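Local coordinates for terminal oxygenase component of carbazole (Janthinobacterium sp., PDB 7BUG) that catalyses, as the terminal oxygenase of carbazole 1,9a-dioxygenase, dioxygenation of carbazole at its angular C-9a and adjacent C-1 positions, at the interface of chains A and B. Numbering follows the deposited sequence. Chains: chain A/B, Terminal oxygenase component of carbazole.

Contact 1: the interface of chains A and B. Residues chain A 81, 83, 89-91, 94, 108-109; chain B 185.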
# COMPACT_ATOMS: atom_id res chain seq x y z
N GLU A 81 -10.83 -29.66 -2.02
CA GLU A 81 -10.94 -31.09 -2.41
C GLU A 81 -11.49 -31.84 -1.22
O GLU A 81 -10.72 -32.21 -0.32
CB GLU A 81 -9.59 -31.65 -2.84
CG GLU A 81 -9.08 -31.12 -4.16
CD GLU A 81 -7.91 -31.89 -4.78
OE1 GLU A 81 -7.77 -33.09 -4.45
OE2 GLU A 81 -7.25 -31.32 -5.66
N LYS A 83 -12.75 -35.23 -0.43
CA LYS A 83 -12.80 -36.48 -1.22
C LYS A 83 -13.56 -37.55 -0.45
O LYS A 83 -13.94 -38.55 -1.10
CB LYS A 83 -11.39 -36.93 -1.56
CG LYS A 83 -10.62 -35.83 -2.27
CD LYS A 83 -9.26 -36.25 -2.82
CE LYS A 83 -9.24 -36.36 -4.32
NZ LYS A 83 -9.69 -35.14 -4.99
N THR A 89 -8.81 -32.61 1.67
CA THR A 89 -7.48 -32.92 1.14
C THR A 89 -6.89 -31.60 0.62
O THR A 89 -7.52 -31.00 -0.29
CB THR A 89 -7.59 -33.99 0.04
OG1 THR A 89 -8.07 -35.18 0.67
CG2 THR A 89 -6.29 -34.23 -0.68
N CYS A 90 -5.75 -31.21 1.12
CA CYS A 90 -5.06 -30.02 0.55
C CYS A 90 -4.82 -30.29 -0.93
O CYS A 90 -4.37 -31.40 -1.32
CB CYS A 90 -3.78 -29.74 1.30
SG CYS A 90 -2.94 -28.28 0.65
N TRP A 91 -5.03 -29.29 -1.75
CA TRP A 91 -4.86 -29.37 -3.22
C TRP A 91 -3.39 -29.50 -3.64
O TRP A 91 -3.15 -29.83 -4.81
CB TRP A 91 -5.51 -28.16 -3.86
CG TRP A 91 -5.00 -26.88 -3.29
CD1 TRP A 91 -5.57 -26.16 -2.27
CD2 TRP A 91 -3.79 -26.19 -3.65
NE1 TRP A 91 -4.81 -25.05 -2.00
CE2 TRP A 91 -3.69 -25.07 -2.80
CE3 TRP A 91 -2.78 -26.41 -4.59
CZ2 TRP A 91 -2.64 -24.15 -2.89
CZ3 TRP A 91 -1.72 -25.53 -4.64
CH2 TRP A 91 -1.64 -24.42 -3.79
N ALA A 94 -1.76 -32.99 -1.06
CA ALA A 94 -2.81 -33.95 -0.64
C ALA A 94 -2.66 -34.41 0.81
O ALA A 94 -3.21 -35.51 1.16
CB ALA A 94 -2.87 -35.14 -1.57
N LEU A 108 -2.10 -38.33 0.34
CA LEU A 108 -2.27 -39.12 -0.91
C LEU A 108 -0.94 -39.26 -1.64
O LEU A 108 -0.72 -40.30 -2.27
CB LEU A 108 -3.34 -38.55 -1.84
CG LEU A 108 -4.73 -38.32 -1.24
CD1 LEU A 108 -5.74 -38.03 -2.33
CD2 LEU A 108 -5.21 -39.44 -0.35
N THR A 109 -0.06 -38.25 -1.58
CA THR A 109 1.23 -38.27 -2.28
C THR A 109 2.27 -39.14 -1.59
O THR A 109 3.32 -39.36 -2.21
CB THR A 109 1.75 -36.84 -2.42
OG1 THR A 109 1.88 -36.23 -1.12
CG2 THR A 109 0.86 -36.05 -3.35
N TYR B 185 0.86 -33.81 -7.75
CA TYR B 185 -0.58 -33.93 -7.40
C TYR B 185 -1.39 -32.81 -8.06
O TYR B 185 -2.53 -33.06 -8.49
CB TYR B 185 -0.73 -33.95 -5.90
CG TYR B 185 -2.12 -34.21 -5.45
CD1 TYR B 185 -2.65 -35.48 -5.49
CD2 TYR B 185 -2.94 -33.17 -5.04
CE1 TYR B 185 -3.98 -35.73 -5.14
CE2 TYR B 185 -4.25 -33.41 -4.67
CZ TYR B 185 -4.77 -34.69 -4.72
OH TYR B 185 -6.09 -34.92 -4.39

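Contact 2: the interface of chains A and B. Residues chain A 71, 93, 95, 109; chain B 354-356, 359.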
# COMPACT_ATOMS: atom_id res chain seq x y z
N HIS A 71 1.68 -28.03 6.05
CA HIS A 71 2.87 -28.36 5.25
C HIS A 71 3.55 -27.05 4.76
O HIS A 71 4.59 -26.65 5.31
CB HIS A 71 2.43 -29.32 4.13
CG HIS A 71 3.52 -29.70 3.22
ND1 HIS A 71 3.28 -29.86 1.87
CD2 HIS A 71 4.82 -29.94 3.45
CE1 HIS A 71 4.41 -30.22 1.29
NE2 HIS A 71 5.40 -30.30 2.28
N HIS A 93 -0.23 -31.01 -1.95
CA HIS A 93 0.45 -32.33 -1.80
C HIS A 93 -0.49 -33.31 -1.13
O HIS A 93 -0.03 -34.31 -0.66
CB HIS A 93 1.79 -32.25 -1.08
CG HIS A 93 2.62 -31.08 -1.48
ND1 HIS A 93 2.44 -29.82 -0.95
CD2 HIS A 93 3.66 -31.01 -2.34
CE1 HIS A 93 3.32 -29.00 -1.52
NE2 HIS A 93 4.09 -29.71 -2.37
N TRP A 95 -2.09 -33.59 1.69
CA TRP A 95 -2.29 -33.80 3.14
C TRP A 95 -3.77 -33.74 3.44
O TRP A 95 -4.49 -32.81 3.06
CB TRP A 95 -1.51 -32.81 3.99
CG TRP A 95 -0.03 -32.95 3.94
CD1 TRP A 95 0.76 -33.35 2.90
CD2 TRP A 95 0.84 -32.62 5.02
NE1 TRP A 95 2.08 -33.32 3.28
CE2 TRP A 95 2.16 -32.85 4.56
CE3 TRP A 95 0.63 -32.10 6.30
CZ2 TRP A 95 3.27 -32.58 5.36
CZ3 TRP A 95 1.74 -31.88 7.10
CH2 TRP A 95 3.03 -32.12 6.62
N THR A 109 -0.06 -38.25 -1.58
CA THR A 109 1.23 -38.27 -2.28
C THR A 109 2.27 -39.14 -1.59
O THR A 109 3.32 -39.36 -2.21
CB THR A 109 1.75 -36.84 -2.42
OG1 THR A 109 1.88 -36.23 -1.12
CG2 THR A 109 0.86 -36.05 -3.35
N ILE B 354 5.98 -27.37 8.08
CA ILE B 354 6.24 -28.77 8.51
C ILE B 354 6.49 -29.61 7.27
O ILE B 354 5.55 -29.92 6.49
CB ILE B 354 5.09 -29.29 9.36
CG1 ILE B 354 4.81 -28.38 10.56
CG2 ILE B 354 5.42 -30.76 9.72
CD1 ILE B 354 3.61 -28.77 11.35
N LEU B 355 7.73 -29.97 7.06
CA LEU B 355 8.13 -30.72 5.86
C LEU B 355 7.87 -32.21 6.05
O LEU B 355 7.78 -32.67 7.18
CB LEU B 355 9.61 -30.46 5.61
CG LEU B 355 9.95 -28.99 5.33
CD1 LEU B 355 11.39 -28.86 4.87
CD2 LEU B 355 9.01 -28.34 4.32
N PHE B 356 7.75 -32.91 4.93
CA PHE B 356 7.69 -34.39 4.92
C PHE B 356 8.73 -34.95 3.96
O PHE B 356 9.60 -34.24 3.50
CB PHE B 356 6.26 -34.90 4.76
CG PHE B 356 5.66 -34.93 3.38
CD1 PHE B 356 5.96 -33.92 2.46
CD2 PHE B 356 4.74 -35.89 3.01
CE1 PHE B 356 5.36 -33.88 1.21
CE2 PHE B 356 4.14 -35.84 1.77
CZ PHE B 356 4.43 -34.83 0.86
N ASP B 359 10.26 -33.72 0.69
CA ASP B 359 10.90 -32.40 0.82
C ASP B 359 12.40 -32.53 1.04
O ASP B 359 13.09 -31.48 1.01
CB ASP B 359 10.26 -31.57 1.92
CG ASP B 359 8.82 -31.21 1.62
OD1 ASP B 359 8.51 -30.90 0.43
OD2 ASP B 359 8.02 -31.20 2.58

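Contact 3: the interface of chains A and B. Residues chain A 109-110, 112; chain B 204-206, 356-357.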
# COMPACT_ATOMS: atom_id res chain seq x y z
N THR A 109 -0.06 -38.25 -1.58
CA THR A 109 1.23 -38.27 -2.28
C THR A 109 2.27 -39.14 -1.59
O THR A 109 3.32 -39.36 -2.21
CB THR A 109 1.75 -36.84 -2.42
OG1 THR A 109 1.88 -36.23 -1.12
CG2 THR A 109 0.86 -36.05 -3.35
N ASN A 110 2.03 -39.60 -0.37
CA ASN A 110 2.99 -40.46 0.35
C ASN A 110 2.27 -41.17 1.49
O ASN A 110 2.23 -40.72 2.62
CB ASN A 110 4.22 -39.72 0.87
CG ASN A 110 5.16 -40.70 1.56
OD1 ASN A 110 4.87 -41.91 1.54
ND2 ASN A 110 6.19 -40.19 2.25
N THR A 112 3.04 -43.61 3.17
CA THR A 112 4.00 -44.13 4.17
C THR A 112 4.59 -43.04 5.03
O THR A 112 5.46 -43.32 5.89
CB THR A 112 5.13 -44.93 3.52
OG1 THR A 112 6.03 -44.08 2.79
CG2 THR A 112 4.59 -46.01 2.62
N PHE B 204 4.95 -40.24 -4.75
CA PHE B 204 5.88 -41.37 -4.55
C PHE B 204 6.02 -41.67 -3.06
O PHE B 204 6.18 -40.78 -2.22
CB PHE B 204 7.24 -41.10 -5.18
CG PHE B 204 7.23 -40.91 -6.66
CD1 PHE B 204 7.37 -41.99 -7.53
CD2 PHE B 204 7.06 -39.64 -7.19
CE1 PHE B 204 7.31 -41.80 -8.90
CE2 PHE B 204 7.03 -39.46 -8.56
CZ PHE B 204 7.15 -40.53 -9.41
N ALA B 205 5.99 -42.95 -2.70
CA ALA B 205 6.39 -43.42 -1.36
C ALA B 205 7.89 -43.64 -1.47
O ALA B 205 8.31 -44.37 -2.36
CB ALA B 205 5.67 -44.69 -1.03
N PRO B 206 8.75 -42.95 -0.68
CA PRO B 206 10.19 -43.07 -0.89
C PRO B 206 10.61 -44.55 -0.77
O PRO B 206 9.95 -45.28 -0.03
CB PRO B 206 10.79 -42.17 0.18
CG PRO B 206 9.67 -41.17 0.41
CD PRO B 206 8.42 -42.03 0.41
N PHE B 356 7.75 -32.91 4.93
CA PHE B 356 7.69 -34.39 4.92
C PHE B 356 8.73 -34.95 3.96
O PHE B 356 9.60 -34.24 3.50
CB PHE B 356 6.26 -34.90 4.76
CG PHE B 356 5.66 -34.93 3.38
CD1 PHE B 356 5.96 -33.92 2.46
CD2 PHE B 356 4.74 -35.89 3.01
CE1 PHE B 356 5.36 -33.88 1.21
CE2 PHE B 356 4.14 -35.84 1.77
CZ PHE B 356 4.43 -34.83 0.86
N GLU B 357 8.70 -36.27 3.78
CA GLU B 357 9.87 -36.99 3.26
C GLU B 357 10.32 -36.47 1.90
O GLU B 357 11.56 -36.30 1.70
CB GLU B 357 9.54 -38.48 3.24
CG GLU B 357 9.48 -39.09 4.62
CD GLU B 357 8.18 -39.00 5.39
OE1 GLU B 357 7.25 -38.34 4.89
OE2 GLU B 357 8.07 -39.68 6.46
O HOH W 1 6.28 -38.27 -1.54
O HOH W 2 8.12 -45.63 2.29

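Contact 4: the interface of chains A and B. Residues chain A 92-93; chain B 177, 180, 182-183, 186, 336.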
# COMPACT_ATOMS: atom_id res chain seq x y z
N TYR A 92 -2.44 -29.21 -2.75
CA TYR A 92 -1.05 -29.06 -3.19
C TYR A 92 -0.35 -30.43 -3.14
O TYR A 92 0.13 -30.87 -4.18
CB TYR A 92 -0.37 -27.98 -2.36
CG TYR A 92 0.84 -27.30 -2.98
CD1 TYR A 92 1.40 -27.70 -4.18
CD2 TYR A 92 1.49 -26.29 -2.28
CE1 TYR A 92 2.52 -27.07 -4.72
CE2 TYR A 92 2.64 -25.68 -2.77
CZ TYR A 92 3.16 -26.08 -4.00
OH TYR A 92 4.26 -25.48 -4.57
N HIS A 93 -0.23 -31.01 -1.95
CA HIS A 93 0.45 -32.33 -1.80
C HIS A 93 -0.49 -33.31 -1.13
O HIS A 93 -0.03 -34.31 -0.66
CB HIS A 93 1.79 -32.25 -1.08
CG HIS A 93 2.62 -31.08 -1.48
ND1 HIS A 93 2.44 -29.82 -0.95
CD2 HIS A 93 3.66 -31.01 -2.34
CE1 HIS A 93 3.32 -29.00 -1.52
NE2 HIS A 93 4.09 -29.71 -2.37
N ASN B 177 8.58 -24.96 -5.85
CA ASN B 177 7.44 -25.53 -6.63
C ASN B 177 7.96 -26.37 -7.82
O ASN B 177 7.45 -27.50 -8.02
CB ASN B 177 6.43 -24.48 -7.05
CG ASN B 177 5.29 -25.18 -7.79
OD1 ASN B 177 4.52 -25.95 -7.18
ND2 ASN B 177 5.38 -25.06 -9.08
N ASP B 180 9.81 -29.74 -6.45
CA ASP B 180 9.07 -30.47 -5.42
C ASP B 180 8.56 -31.79 -5.96
O ASP B 180 7.70 -31.81 -6.84
CB ASP B 180 7.92 -29.57 -5.04
CG ASP B 180 7.10 -30.04 -3.91
OD1 ASP B 180 6.92 -31.28 -3.77
OD2 ASP B 180 6.58 -29.12 -3.23
N SER B 182 6.52 -34.03 -4.84
CA SER B 182 5.14 -34.42 -4.50
C SER B 182 4.13 -33.44 -5.08
O SER B 182 2.93 -33.74 -5.07
CB SER B 182 4.97 -34.59 -3.00
OG SER B 182 5.58 -35.81 -2.63
N HIS B 183 4.60 -32.29 -5.59
CA HIS B 183 3.64 -31.27 -6.07
C HIS B 183 2.92 -31.76 -7.32
O HIS B 183 1.92 -31.14 -7.66
CB HIS B 183 4.31 -29.92 -6.35
CG HIS B 183 4.77 -29.73 -7.73
ND1 HIS B 183 5.95 -30.25 -8.23
CD2 HIS B 183 4.16 -29.12 -8.78
CE1 HIS B 183 6.05 -29.96 -9.51
NE2 HIS B 183 4.99 -29.24 -9.86
N ILE B 186 -0.83 -31.59 -8.18
CA ILE B 186 -1.60 -30.44 -8.73
C ILE B 186 -1.83 -30.61 -10.23
O ILE B 186 -2.70 -29.91 -10.74
CB ILE B 186 -0.95 -29.10 -8.41
CG1 ILE B 186 0.25 -28.82 -9.31
CG2 ILE B 186 -0.64 -29.01 -6.94
CD1 ILE B 186 0.84 -27.41 -9.17
N ALA B 336 -0.14 -22.13 -7.73
CA ALA B 336 0.49 -22.79 -6.56
C ALA B 336 1.49 -21.82 -5.91
O ALA B 336 1.48 -21.64 -4.67
CB ALA B 336 1.13 -24.10 -6.89
O HOH W 3 6.84 -26.31 -3.14

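Contact 1: the interface of chains A and B
B:Tyr185 turns its phenol out from the 3-10 helix 183-187 towards chain A by setting CG trans to its own nitrogen (chi1 -174°). A:Glu81 reaches for it from the opposite direction, its chain stretched out beyond CG (chi2 -166°), and the two polar ends meet. The phenol OH of B:Tyr185 donates to the carboxylate oxygen OE1 of A:Glu81 at 2.5 Å, arriving on the syn side and only 16° out of the carboxylate plane. The same oxygen is held from above that plane by A:Lys83, whose bent chain brings the amine NZ to 2.9 Å from A:Glu81 OE1 in a salt bridge. Two donors on OE1 thus help to hold the acid's orientation, and the lysine probably favours its negative charge. The aromatic part suits an apolar setting. A:Ala94, whose side chain is a lone methyl small enough to sit on a ring, puts CB over the centre of one face, 3.6 Å from the B:Tyr185 centroid. The methyl CG2 of A:Thr109 packs 3.7 Å from CB of B:Tyr185, and A:Leu108 CD1 lies 4.0 Å from its CE1. The backbone carbonyl of A:Trp91 borders the ring edge. A phenylalanine at B:Tyr185 would probably keep this packing but leave A:Glu81 without its donor from the neighbouring subunit. The contact anchors the Rieske domain, beside the cluster ligand A:Cys90, onto the catalytic domain of the next subunit in the trimer.

Contact 2: the interface of chains A and B
A:His71 and B:Asp359 approach head-on, imidazole and carboxylate almost coplanar at 20° to each other. NE2 of A:His71 donates to OD2 of B:Asp359 at 2.8 Å, the acceptor lying in the ring plane and using its syn lone pair. That oxygen is gripped a second time, on its anti side, by the backbone N of B:Phe356 at 2.9 Å from B:Asp359 OD2, which positions the acid for the histidine. The B:Phe356 ring, its CG set between backbone N and carbonyl carbon (chi1 81°), stands steeply to both aromatic neighbours. This turns its face to the edge of A:Trp95, with NE1 3.5 Å above the phenyl plane and over its centre, the planes 69° apart. A:His71 also meets it edge-to-face, CE1 lying 3.8 Å from CE1 of B:Phe356. At the phenyl rim, in its plane, the hydroxyl OG1 of A:Thr109 is 3.5 Å from B:Phe356 CZ; that hydroxyl is tied to the backbone O of A:His93 at 2.7 Å. An alanine at B:Phe356 is likely to open a gap beside A:Trp95 and A:His71, leaving the indole NE1 without the ring face it lies over. The backbone N of B:Ile354 donates to the carbonyl O of A:His71 at 3.2 Å, while the carbonyl O of B:Ile354 lies 3.4 Å from CH2 of A:Trp95. A:His71 is one of the Rieske cluster's two histidine ligands, and the contact secures this cluster edge against the neighbouring catalytic domain.

Contact 3: the interface of chains A and B
A:Asn110, the residue here with most surface hidden, lays its amide across the pyrrolidine of B:Pro206 at about a right angle. Its ND2 comes within 3.4 Å of the ring carbon CD of B:Pro206, and the same nitrogen faces the carboxylate of B:Glu357 across planes 72° apart, too loosely to count as a firm bond. CG lies trans to the asparagine's nitrogen (chi1 -178°), carrying the amide out to this partner while A:Thr112 fixes its other end. The hydroxyl OG1 of A:Thr112 donates in the carbonyl plane to OD1 of A:Asn110 at 2.8 Å. The backbone N of A:Thr112 reaches that oxygen from above the plane, so the amide cannot readily flip. An asparagine suits the place because its oxygen accepts within its own loop while the flat amide packs on B:Pro206. A:Thr112 also packs its methyl CG2 4.0 Å from CB of B:Ala205, and its OG1 holds water 2 at 2.6 Å, which passes on to the carbonyl O of B:Pro206. Water 1 similarly joins the carbonyl O atoms of A:Thr109 and B:Phe204, which both can only accept. The patch thus seats the chain A loop following strand 104-107 between the end of strand 203-205 and the 3-10 helix 357-359 of chain B.

Contact 4: the interface of chains A and B
A:His93 and B:Asp180 meet from opposite directions, and NE2 of the imidazole donates to the carboxylate oxygen OD2 of B:Asp180 at 2.7 Å. The bond is moderately bent, 151° at the hydrogen, and meets the acceptor's syn side but out of the carboxylate plane. Beside it the phenol OH of A:Tyr92 donates to the amide OD1 of B:Asn177 at 2.7 Å. Water 3 joins the two bonds, lying 3.1 Å from A:Tyr92 OH and also bound to B:Asp180 OD2. The tyrosine ring fits here because its flanks are apolar: CD1 packs 3.7 Å from the methyl CG2 of B:Ile186, and CE1 lies near CB of B:His183 and B:Ala336. Its face also receives CE1 of A:His93 over the centre, steadying the imidazole. CG of B:Asp180, opposite its backbone N (chi1 -174°), carries the carboxylate towards A:His93. Further out, the backbone N of B:Ser182 holds the other carboxylate oxygen, OD1 of B:Asp180, at 3.0 Å. The backbone O of B:Asp180 in turn accepts from ND1 of B:His183 at 2.7 Å, almost straight at 175°. A:His93 is a Rieske cluster ligand and B:His183 a ligand of the catalytic iron, so B:Asp180 bridges the two metal centres across the subunits, a path that probably carries electrons to the active site.

The four contacts form one continuous docking surface, their C-alpha centres 8 to 13 Å apart. A:Thr109 belongs to contact 1, contact 2 and contact 3, making its loop a shared element of the three. B:Phe356 joins contact 2 to contact 3, about 8 Å apart, and A:His93 joins contact 2 to contact 4, about 9 Å apart. Contact 4 carries the link between metal centres, whereas contact 1 and contact 3, with centres about 10 and 13 Å from its own, probably help to hold the alignment. Repeated between neighbours round the homotrimer, the surface makes each active site depend on the adjacent subunit's cluster.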